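Local coordinates for iron-binding protein (Staphylococcus epidermidis, PDB 4M7O) that probably binds iron, perhaps as a chelate, outside the cell and hands it on for uptake, as expected of a two-lobed solute-binding protein of this family, at residues S115-E118 / T119-T122; E138-D141 / E142-N146; T180-N183 / D184-E187; S27-P30 / S31-E34. All blocks are in the same frame, centred on the assembly; numbering follows the deposited sequence.

Interaction 1: S115-E118 / T119-T122; sequences SIDE and TYDT
The ring of Tyr120 carries the carbonyl oxygen of Ile116 on one face, 3.5 Å above the plane and set toward the rim, while Ile116 CG2 comes within 3.4 Å of Tyr120 OH. This is the capped first turn of helix 116-129, where Ile116 and Tyr120, four residues apart, run the same way. CG of Tyr120 stands beside its own backbone N (chi1 -63°), which lays the ring back along the turn against Ile116. The branch of Ile116 gives a methyl group to meet the ring, and the pair suits a buried flank that also packs on Ile264. Asp117 approaches the ring obliquely, its OD1 4.1 Å from Tyr120 CD2, with carboxylate and ring planes 78° apart. Ser115 is the N-cap: its small side chain folds back so that OG accepts from Glu118 N at 3.0 Å, serving an amide that has no earlier helical carbonyl to use. Glu118 itself turns its OE2 to the backbone N of Gln114. A threonine fits the next turn because it has a second donor to offer: Thr119 N and Thr119 OG1, the latter at 2.9 Å, reach Ser115 O from opposite faces of the carbonyl plane.

Interaction 2: E138-D141 / E142-N146; sequences ELVD and ETKHN
Thr143 grips the carbonyl oxygen of Leu139 twice, and these two bonds are the main polar feature of the contact. Its OG1 donates at 2.6 Å to Leu139 O, tilted only moderately from the carbonyl plane, with a C=O...donor angle of 158°. The ordinary helical bond from Thr143 N to the same Leu139 O is longer, 3.1 Å, and its donor stands above the plane. With OG1 held beside the backbone N (chi1 -56°), the hydroxyl points back down the helix at the previous turn, so the buried hydroxyl is satisfied within its own helix. The remaining backbone bonds, Glu142 N to Glu138 O at 2.9 Å among them, follow the regular i to i+4 pattern.

All this belongs to the middle of helix 133-152, the long helix that spans the two lobes, a hallmark of binding proteins of this family. Van der Waals contacts come next. Leu139 and Thr143 lie side by side, with Leu139 CD1 3.7 Å from Thr143 OG1. The extended chain of Lys144 runs alongside Val140, laying its CE 3.8 Å from Val140 CG1. Leu139 and Val140 also touch Phe123, and Thr143 and Lys144 touch Tyr120, both of helix 116-129.

Among the charges, Asp141 OD2 pairs with Lys137 one turn earlier, and Asp141 OD1 remains 4.9 Å from Lys144 NZ, too far for a salt bridge, though the opposite charges may still attract weakly. Glu142, bent at its second torsion, forms a salt bridge through OE2 with Arg38, linking the spanning helix to the end of helix 30-38.

Interaction 3: T180-N183 / D184-E187; sequences TFFN and DMLE
Met185, present as selenomethionine, reaches back one turn to Phe181 and Phe182. Its CB lies 3.7 Å from Phe181 O, and CG comes closer to that oxygen before meeting the Phe181 ring at its edge, in the ring plane, 3.9 Å from CD1. SE follows at 5.3 Å from the ring centroid, 61° off the ring normal, an oblique Met-aromatic contact. A bend at the third torsion (chi3 -113°) then brings CE between the two phenylalanines, 3.3 Å from Phe181 CD1 and 3.4 Å from Phe182 CD1. An unbranched, flexible chain suits this path, for it can curl its terminal methyl into the angle between two bulky rings.

The polar side of the same turn belongs to Asn183 and Glu187. Asn183 ND2 donates to Glu187 OE2 at 3.2 Å, arriving from above the carboxylate plane, while the amide oxygen OD1 of Asn183 accepts from Asn193. Thr180 is the N-cap of helix 181-188: its OG1 accepts from Asn183 N at 3.1 Å and is also bonded to Gly177 O, so one hydroxyl serves both the helix start and the preceding loop.

Helix 181-188 lies between strand 162-168 and helix 264-275, with its first turn facing the start of helix 116-129. Phe182 and Leu186 rest on strand 162-168 of the mixed sheet, and Met185, with Phe181 and Leu186, packs against helix 264-275.

Interaction 4: S27-P30 / S31-E34; sequences SLIP and SNTE
Thr33 OG1 is held by two groups: Ser27 OG donates to it at 2.8 Å, and Asp52 OD2 is its hydrogen-bonding partner from outside the turn. Ser27 OG lies anti to its backbone N (chi1 -178°), which directs it toward the first turn of the helix. There it also touches Asn32 CB at 3.2 Å. A serine fits because its short hydroxyl reaches Thr33 while its CB also lies close, 3.3 Å from Thr33 OG1.

The segments make the strand-to-helix turn of a beta-alpha unit in the N-terminal lobe, passing from strand 25-27 of the parallel sheet into helix 30-38. Ile29 occupies the N-cap position, and its carbonyl oxygen accepts from Thr33 N at 3.2 Å, in the carbonyl plane. Pro30 follows as the first helical residue, a place where the missing N-H costs nothing, and its own O receives Glu34 N at 2.9 Å. Ile29 CG2 presses on the amide of Asn32, 3.5 Å from CG, while Asn32 ND2 bonds to Ala85 O of strand 82-86. Glu34 OE2 takes salt bridges from both Arg259 and Arg263.

Ser27, Thr33, the Asn32 amide nitrogen and Glu34 thus all have polar partners. The two arginines would be expected to favour the ionised form of Glu34, and the link through Asp52 probably ties the position of Thr33 to the loop that carries Asp52 as well as to the helix.

From the N terminus the contacts come in series as interactions 4, 1, 2 and 3; each joins adjacent segments of one continuous turn or helix, so none encloses a long loop, nests in another or crosses it. Interaction 4 leads from the N-terminal parallel sheet into helix 30-38. Interaction 1 opens the helix after that sheet's last strand, 106-110, and interaction 2 lies on the next helix, 133-152: Tyr120 of the former packs on Thr143 and Lys144 of the latter. Across to the C-terminal lobe, Asp184 OD2 of interaction 3 probably accepts from Ile116 N, 2.8 Å away. Interactions 3 and 4 stand on opposite sides of the chain's centre, about 22 Å between centres.

Interaction 1: S115-E118 / T119-T122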
loop_
_atom_site.group_PDB
_atom_site.type_symbol
_atom_site.label_atom_id
_atom_site.label_comp_id
_atom_site.label_asym_id
_atom_site.label_seq_id
_atom_site.Cartn_x
_atom_site.Cartn_y
_atom_site.Cartn_z
ATOM N N SER A 115 0.857 8.475 0.441
ATOM C CA SER A 115 -0.407 9.164 0.681
ATOM C C SER A 115 -1.371 8.897 -0.471
ATOM O O SER A 115 -0.991 8.333 -1.486
ATOM C CB SER A 115 -0.191 10.666 0.787
ATOM O OG SER A 115 0.090 11.185 -0.496
ATOM N N ILE A 116 -2.620 9.315 -0.319
ATOM C CA ILE A 116 -3.594 9.133 -1.386
ATOM C C ILE A 116 -3.238 10.025 -2.574
ATOM O O ILE A 116 -3.271 9.586 -3.719
ATOM C CB ILE A 116 -5.018 9.433 -0.880
ATOM C CG1 ILE A 116 -5.423 8.396 0.170
ATOM C CG2 ILE A 116 -6.009 9.453 -2.015
ATOM C CD1 ILE A 116 -6.699 8.748 0.918
ATOM N N ASP A 117 -2.883 11.278 -2.301
ATOM C CA ASP A 117 -2.514 12.198 -3.374
ATOM C C ASP A 117 -1.272 11.751 -4.157
ATOM O O ASP A 117 -1.169 12.006 -5.355
ATOM C CB ASP A 117 -2.345 13.620 -2.843
ATOM C CG ASP A 117 -3.677 14.343 -2.692
ATOM O OD1 ASP A 117 -4.169 14.887 -3.708
ATOM O OD2 ASP A 117 -4.240 14.360 -1.570
ATOM N N GLU A 118 -0.338 11.084 -3.483
ATOM C CA GLU A 118 0.869 10.620 -4.137
ATOM C C GLU A 118 0.531 9.425 -5.010
ATOM O O GLU A 118 1.167 9.190 -6.029
ATOM C CB GLU A 118 1.941 10.263 -3.105
ATOM C CG GLU A 118 2.705 11.467 -2.555
ATOM C CD GLU A 118 3.572 11.117 -1.358
ATOM O OE1 GLU A 118 3.719 11.976 -0.459
ATOM O OE2 GLU A 118 4.106 9.986 -1.316
ATOM N N THR A 119 -0.485 8.669 -4.601
ATOM C CA THR A 119 -0.964 7.557 -5.405
ATOM C C THR A 119 -1.514 8.089 -6.729
ATOM O O THR A 119 -1.197 7.554 -7.796
ATOM C CB THR A 119 -2.047 6.764 -4.663
ATOM O OG1 THR A 119 -1.491 6.225 -3.457
ATOM C CG2 THR A 119 -2.582 5.628 -5.533
ATOM N N TYR A 120 -2.322 9.145 -6.652
ATOM C CA TYR A 120 -2.849 9.803 -7.839
ATOM C C TYR A 120 -1.692 10.274 -8.693
ATOM O O TYR A 120 -1.744 10.163 -9.921
ATOM C CB TYR A 120 -3.723 11.006 -7.462
ATOM C CG TYR A 120 -4.965 10.675 -6.662
ATOM C CD1 TYR A 120 -5.550 9.412 -6.712
ATOM C CD2 TYR A 120 -5.562 11.637 -5.861
ATOM C CE1 TYR A 120 -6.703 9.120 -5.965
ATOM C CE2 TYR A 120 -6.700 11.360 -5.117
ATOM C CZ TYR A 120 -7.268 10.108 -5.174
ATOM O OH TYR A 120 -8.399 9.869 -4.427
ATOM N N ASP A 121 -0.647 10.795 -8.047
ATOM C CA ASP A 121 0.556 11.202 -8.773
ATOM C C ASP A 121 1.080 10.078 -9.651
ATOM O O ASP A 121 1.389 10.308 -10.812
ATOM C CB ASP A 121 1.673 11.658 -7.834
ATOM C CG ASP A 121 1.447 13.050 -7.290
ATOM O OD1 ASP A 121 0.536 13.755 -7.786
ATOM O OD2 ASP A 121 2.193 13.443 -6.368
ATOM N N THR A 122 1.182 8.865 -9.116
ATOM C CA THR A 122 1.743 7.781 -9.928
ATOM C C THR A 122 0.816 7.388 -11.071
ATOM O O THR A 122 1.283 6.915 -12.112
ATOM C CB THR A 122 2.100 6.526 -9.112
ATOM O OG1 THR A 122 0.897 5.877 -8.692
ATOM C CG2 THR A 122 2.967 6.888 -7.901
#

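Interaction 2: E138-D141 / E142-N146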
loop_
_atom_site.group_PDB
_atom_site.type_symbol
_atom_site.label_atom_id
_atom_site.label_comp_id
_atom_site.label_asym_id
_atom_site.label_seq_id
_atom_site.Cartn_x
_atom_site.Cartn_y
_atom_site.Cartn_z
ATOM N N GLU A 138 -8.940 9.993 -16.242
ATOM C CA GLU A 138 -10.186 9.318 -15.926
ATOM C C GLU A 138 -9.998 8.401 -14.718
ATOM O O GLU A 138 -10.860 8.330 -13.841
ATOM C CB GLU A 138 -10.701 8.553 -17.146
ATOM C CG GLU A 138 -11.042 9.472 -18.322
ATOM C CD GLU A 138 -11.561 8.726 -19.544
ATOM O OE1 GLU A 138 -11.579 7.475 -19.523
ATOM O OE2 GLU A 138 -11.951 9.396 -20.527
ATOM N N LEU A 139 -8.859 7.716 -14.667
ATOM C CA LEU A 139 -8.555 6.834 -13.550
ATOM C C LEU A 139 -8.415 7.611 -12.238
ATOM O O LEU A 139 -8.854 7.143 -11.185
ATOM C CB LEU A 139 -7.275 6.046 -13.835
ATOM C CG LEU A 139 -6.761 5.230 -12.653
ATOM C CD1 LEU A 139 -7.775 4.179 -12.250
ATOM C CD2 LEU A 139 -5.435 4.585 -12.999
ATOM N N VAL A 140 -7.811 8.796 -12.300
ATOM C CA VAL A 140 -7.638 9.604 -11.099
ATOM C C VAL A 140 -9.001 10.087 -10.636
ATOM O O VAL A 140 -9.331 9.990 -9.452
ATOM C CB VAL A 140 -6.706 10.814 -11.328
ATOM C CG1 VAL A 140 -6.854 11.833 -10.197
ATOM C CG2 VAL A 140 -5.256 10.356 -11.431
ATOM N N ASP A 141 -9.795 10.589 -11.578
ATOM C CA ASP A 141 -11.115 11.130 -11.260
ATOM C C ASP A 141 -12.059 10.091 -10.661
ATOM O O ASP A 141 -12.784 10.383 -9.714
ATOM C CB ASP A 141 -11.746 11.766 -12.499
ATOM C CG ASP A 141 -11.033 13.033 -12.928
ATOM O OD1 ASP A 141 -10.392 13.674 -12.065
ATOM O OD2 ASP A 141 -11.119 13.388 -14.125
ATOM N N GLU A 142 -12.046 8.878 -11.203
ATOM C CA GLU A 142 -12.940 7.838 -10.715
ATOM C C GLU A 142 -12.494 7.365 -9.341
ATOM O O GLU A 142 -13.316 7.056 -8.470
ATOM C CB GLU A 142 -12.995 6.665 -11.692
ATOM C CG GLU A 142 -14.146 5.717 -11.421
ATOM C CD GLU A 142 -13.700 4.280 -11.273
ATOM O OE1 GLU A 142 -14.572 3.383 -11.261
ATOM O OE2 GLU A 142 -12.478 4.047 -11.160
ATOM N N THR A 143 -11.183 7.322 -9.143
ATOM C CA THR A 143 -10.643 6.897 -7.867
ATOM C C THR A 143 -10.939 7.941 -6.781
ATOM O O THR A 143 -11.286 7.585 -5.656
ATOM C CB THR A 143 -9.145 6.634 -7.972
ATOM O OG1 THR A 143 -8.906 5.662 -9.003
ATOM C CG2 THR A 143 -8.620 6.112 -6.657
ATOM N N LYS A 144 -10.823 9.223 -7.124
ATOM C CA LYS A 144 -11.199 10.288 -6.203
ATOM C C LYS A 144 -12.660 10.129 -5.800
ATOM O O LYS A 144 -13.004 10.268 -4.629
ATOM C CB LYS A 144 -10.995 11.659 -6.850
ATOM C CG LYS A 144 -9.596 12.223 -6.701
ATOM C CD LYS A 144 -9.394 13.470 -7.564
ATOM C CE LYS A 144 -7.992 14.060 -7.371
ATOM N NZ LYS A 144 -7.715 15.200 -8.294
ATOM N N HIS A 145 -13.516 9.836 -6.776
ATOM C CA HIS A 145 -14.940 9.681 -6.511
ATOM C C HIS A 145 -15.190 8.598 -5.463
ATOM O O HIS A 145 -15.948 8.792 -4.524
ATOM C CB HIS A 145 -15.700 9.348 -7.792
ATOM C CG HIS A 145 -17.155 9.075 -7.570
ATOM N ND1 HIS A 145 -18.065 10.072 -7.273
ATOM C CD2 HIS A 145 -17.857 7.919 -7.586
ATOM C CE1 HIS A 145 -19.264 9.539 -7.124
ATOM N NE2 HIS A 145 -19.167 8.235 -7.308
ATOM N N ASN A 146 -14.543 7.453 -5.624
ATOM C CA ASN A 146 -14.741 6.358 -4.688
ATOM C C ASN A 146 -14.178 6.666 -3.314
ATOM O O ASN A 146 -14.776 6.301 -2.300
ATOM C CB ASN A 146 -14.125 5.073 -5.242
ATOM C CG ASN A 146 -14.773 4.642 -6.536
ATOM O OD1 ASN A 146 -15.966 4.862 -6.743
ATOM N ND2 ASN A 146 -13.996 4.027 -7.414
#

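Interaction 3: T180-N183 / D184-E187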
loop_
_atom_site.group_PDB
_atom_site.type_symbol
_atom_site.label_atom_id
_atom_site.label_comp_id
_atom_site.label_asym_id
_atom_site.label_seq_id
_atom_site.Cartn_x
_atom_site.Cartn_y
_atom_site.Cartn_z
ATOM N N THR A 180 3.345 8.858 6.509
ATOM C CA THR A 180 3.094 7.459 6.162
ATOM C C THR A 180 1.722 7.320 5.544
ATOM O O THR A 180 0.841 8.157 5.767
ATOM C CB THR A 180 3.160 6.530 7.378
ATOM O OG1 THR A 180 2.149 6.922 8.319
ATOM C CG2 THR A 180 4.558 6.567 8.037
ATOM N N PHE A 181 1.543 6.245 4.787
ATOM C CA PHE A 181 0.280 5.983 4.129
ATOM C C PHE A 181 -0.805 5.771 5.167
ATOM O O PHE A 181 -1.901 6.319 5.051
ATOM C CB PHE A 181 0.397 4.780 3.187
ATOM C CG PHE A 181 -0.457 4.900 1.955
ATOM C CD1 PHE A 181 -1.788 5.252 2.054
ATOM C CD2 PHE A 181 0.081 4.707 0.698
ATOM C CE1 PHE A 181 -2.584 5.373 0.926
ATOM C CE2 PHE A 181 -0.711 4.836 -0.437
ATOM C CZ PHE A 181 -2.048 5.172 -0.315
ATOM N N PHE A 182 -0.503 4.998 6.201
ATOM C CA PHE A 182 -1.491 4.788 7.253
ATOM C C PHE A 182 -1.880 6.092 7.929
ATOM O O PHE A 182 -3.026 6.242 8.355
ATOM C CB PHE A 182 -0.993 3.776 8.281
ATOM C CG PHE A 182 -0.705 2.422 7.694
ATOM C CD1 PHE A 182 -1.635 1.805 6.875
ATOM C CD2 PHE A 182 0.498 1.776 7.944
ATOM C CE1 PHE A 182 -1.377 0.556 6.305
ATOM C CE2 PHE A 182 0.763 0.526 7.383
ATOM C CZ PHE A 182 -0.179 -0.082 6.569
ATOM N N ASN A 183 -0.948 7.040 8.034
ATOM C CA ASN A 183 -1.280 8.303 8.691
ATOM C C ASN A 183 -2.179 9.158 7.821
ATOM O O ASN A 183 -3.095 9.800 8.324
ATOM C CB ASN A 183 -0.047 9.103 9.119
ATOM C CG ASN A 183 -0.414 10.422 9.768
ATOM O OD1 ASN A 183 -0.761 10.467 10.950
ATOM N ND2 ASN A 183 -0.345 11.505 8.995
ATOM N N ASP A 184 -1.923 9.158 6.515
ATOM C CA ASP A 184 -2.749 9.953 5.615
ATOM C C ASP A 184 -4.172 9.419 5.590
ATOM O O ASP A 184 -5.135 10.196 5.537
ATOM C CB ASP A 184 -2.173 9.990 4.201
ATOM C CG ASP A 184 -2.951 10.922 3.288
ATOM O OD1 ASP A 184 -3.257 12.056 3.712
ATOM O OD2 ASP A 184 -3.270 10.523 2.151
HETATM N N MSE A 185 -4.309 8.096 5.649
HETATM C CA MSE A 185 -5.639 7.485 5.677
HETATM C C MSE A 185 -6.406 7.938 6.919
HETATM O O MSE A 185 -7.551 8.381 6.819
HETATM C CB MSE A 185 -5.552 5.959 5.595
HETATM C CG MSE A 185 -4.983 5.450 4.279
HETATM SE SE MSE A 185 -5.078 3.504 4.147
HETATM C CE MSE A 185 -3.187 3.109 4.201
ATOM N N LEU A 186 -5.765 7.845 8.080
ATOM C CA LEU A 186 -6.343 8.361 9.316
ATOM C C LEU A 186 -6.818 9.801 9.171
ATOM O O LEU A 186 -7.933 10.132 9.579
ATOM C CB LEU A 186 -5.332 8.281 10.461
ATOM C CG LEU A 186 -4.994 6.872 10.946
ATOM C CD1 LEU A 186 -3.940 6.907 12.070
ATOM C CD2 LEU A 186 -6.264 6.181 11.417
ATOM N N GLU A 187 -5.979 10.657 8.596
ATOM C CA GLU A 187 -6.322 12.072 8.503
ATOM C C GLU A 187 -7.511 12.289 7.576
ATOM O O GLU A 187 -8.360 13.132 7.842
ATOM C CB GLU A 187 -5.115 12.911 8.081
ATOM C CG GLU A 187 -3.985 12.930 9.112
ATOM C CD GLU A 187 -2.888 13.925 8.759
ATOM O OE1 GLU A 187 -2.936 14.492 7.640
ATOM O OE2 GLU A 187 -1.981 14.139 9.597
#

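Interaction 4: S27-P30 / S31-E34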
loop_
_atom_site.group_PDB
_atom_site.type_symbol
_atom_site.label_atom_id
_atom_site.label_comp_id
_atom_site.label_asym_id
_atom_site.label_seq_id
_atom_site.Cartn_x
_atom_site.Cartn_y
_atom_site.Cartn_z
ATOM N N SER A 27 5.652 -5.822 -15.842
ATOM C CA SER A 27 5.270 -5.122 -14.606
ATOM C C SER A 27 5.685 -5.939 -13.392
ATOM O O SER A 27 5.319 -7.110 -13.283
ATOM C CB SER A 27 3.768 -4.881 -14.571
ATOM O OG SER A 27 3.399 -4.168 -13.396
ATOM N N LEU A 28 6.432 -5.318 -12.477
ATOM C CA LEU A 28 7.091 -6.044 -11.389
ATOM C C LEU A 28 6.498 -5.866 -9.992
ATOM O O LEU A 28 7.051 -6.386 -9.008
ATOM C CB LEU A 28 8.589 -5.720 -11.356
ATOM C CG LEU A 28 9.361 -6.263 -12.564
ATOM C CD1 LEU A 28 10.883 -6.117 -12.372
ATOM C CD2 LEU A 28 8.980 -7.708 -12.815
ATOM N N ILE A 29 5.386 -5.144 -9.888
ATOM C CA ILE A 29 4.721 -5.004 -8.596
ATOM C C ILE A 29 3.217 -4.905 -8.847
ATOM O O ILE A 29 2.798 -4.328 -9.851
ATOM C CB ILE A 29 5.306 -3.795 -7.782
ATOM C CG1 ILE A 29 5.048 -3.953 -6.266
ATOM C CG2 ILE A 29 4.765 -2.465 -8.311
ATOM C CD1 ILE A 29 6.037 -3.210 -5.377
ATOM N N PRO A 30 2.394 -5.519 -7.977
ATOM C CA PRO A 30 0.970 -5.576 -8.338
ATOM C C PRO A 30 0.309 -4.212 -8.551
ATOM O O PRO A 30 -0.478 -4.120 -9.481
ATOM C CB PRO A 30 0.340 -6.330 -7.162
ATOM C CG PRO A 30 1.477 -7.205 -6.644
ATOM C CD PRO A 30 2.688 -6.309 -6.762
ATOM N N SER A 31 0.628 -3.180 -7.766
ATOM C CA SER A 31 0.003 -1.871 -8.000
ATOM C C SER A 31 0.235 -1.366 -9.436
ATOM O O SER A 31 -0.697 -0.875 -10.086
ATOM C CB SER A 31 0.450 -0.830 -6.970
ATOM O OG SER A 31 1.860 -0.788 -6.862
ATOM N N ASN A 32 1.465 -1.497 -9.925
ATOM C CA ASN A 32 1.788 -1.185 -11.319
ATOM C C ASN A 32 0.890 -1.942 -12.289
ATOM O O ASN A 32 0.329 -1.358 -13.226
ATOM C CB ASN A 32 3.255 -1.511 -11.623
ATOM C CG ASN A 32 4.209 -0.456 -11.092
ATOM O OD1 ASN A 32 3.782 0.548 -10.509
ATOM N ND2 ASN A 32 5.513 -0.673 -11.296
ATOM N N THR A 33 0.743 -3.241 -12.062
ATOM C CA THR A 33 -0.061 -4.058 -12.966
ATOM C C THR A 33 -1.508 -3.599 -12.963
ATOM O O THR A 33 -2.132 -3.513 -14.019
ATOM C CB THR A 33 -0.001 -5.523 -12.586
ATOM O OG1 THR A 33 1.368 -5.969 -12.613
ATOM C CG2 THR A 33 -0.821 -6.373 -13.570
ATOM N N GLU A 34 -2.041 -3.279 -11.783
ATOM C CA GLU A 34 -3.437 -2.860 -11.689
ATOM C C GLU A 34 -3.669 -1.567 -12.461
ATOM O O GLU A 34 -4.684 -1.417 -13.138
ATOM C CB GLU A 34 -3.855 -2.699 -10.220
ATOM C CG GLU A 34 -3.928 -4.014 -9.460
ATOM C CD GLU A 34 -4.630 -3.869 -8.113
ATOM O OE1 GLU A 34 -5.613 -3.089 -8.024
ATOM O OE2 GLU A 34 -4.200 -4.540 -7.147
#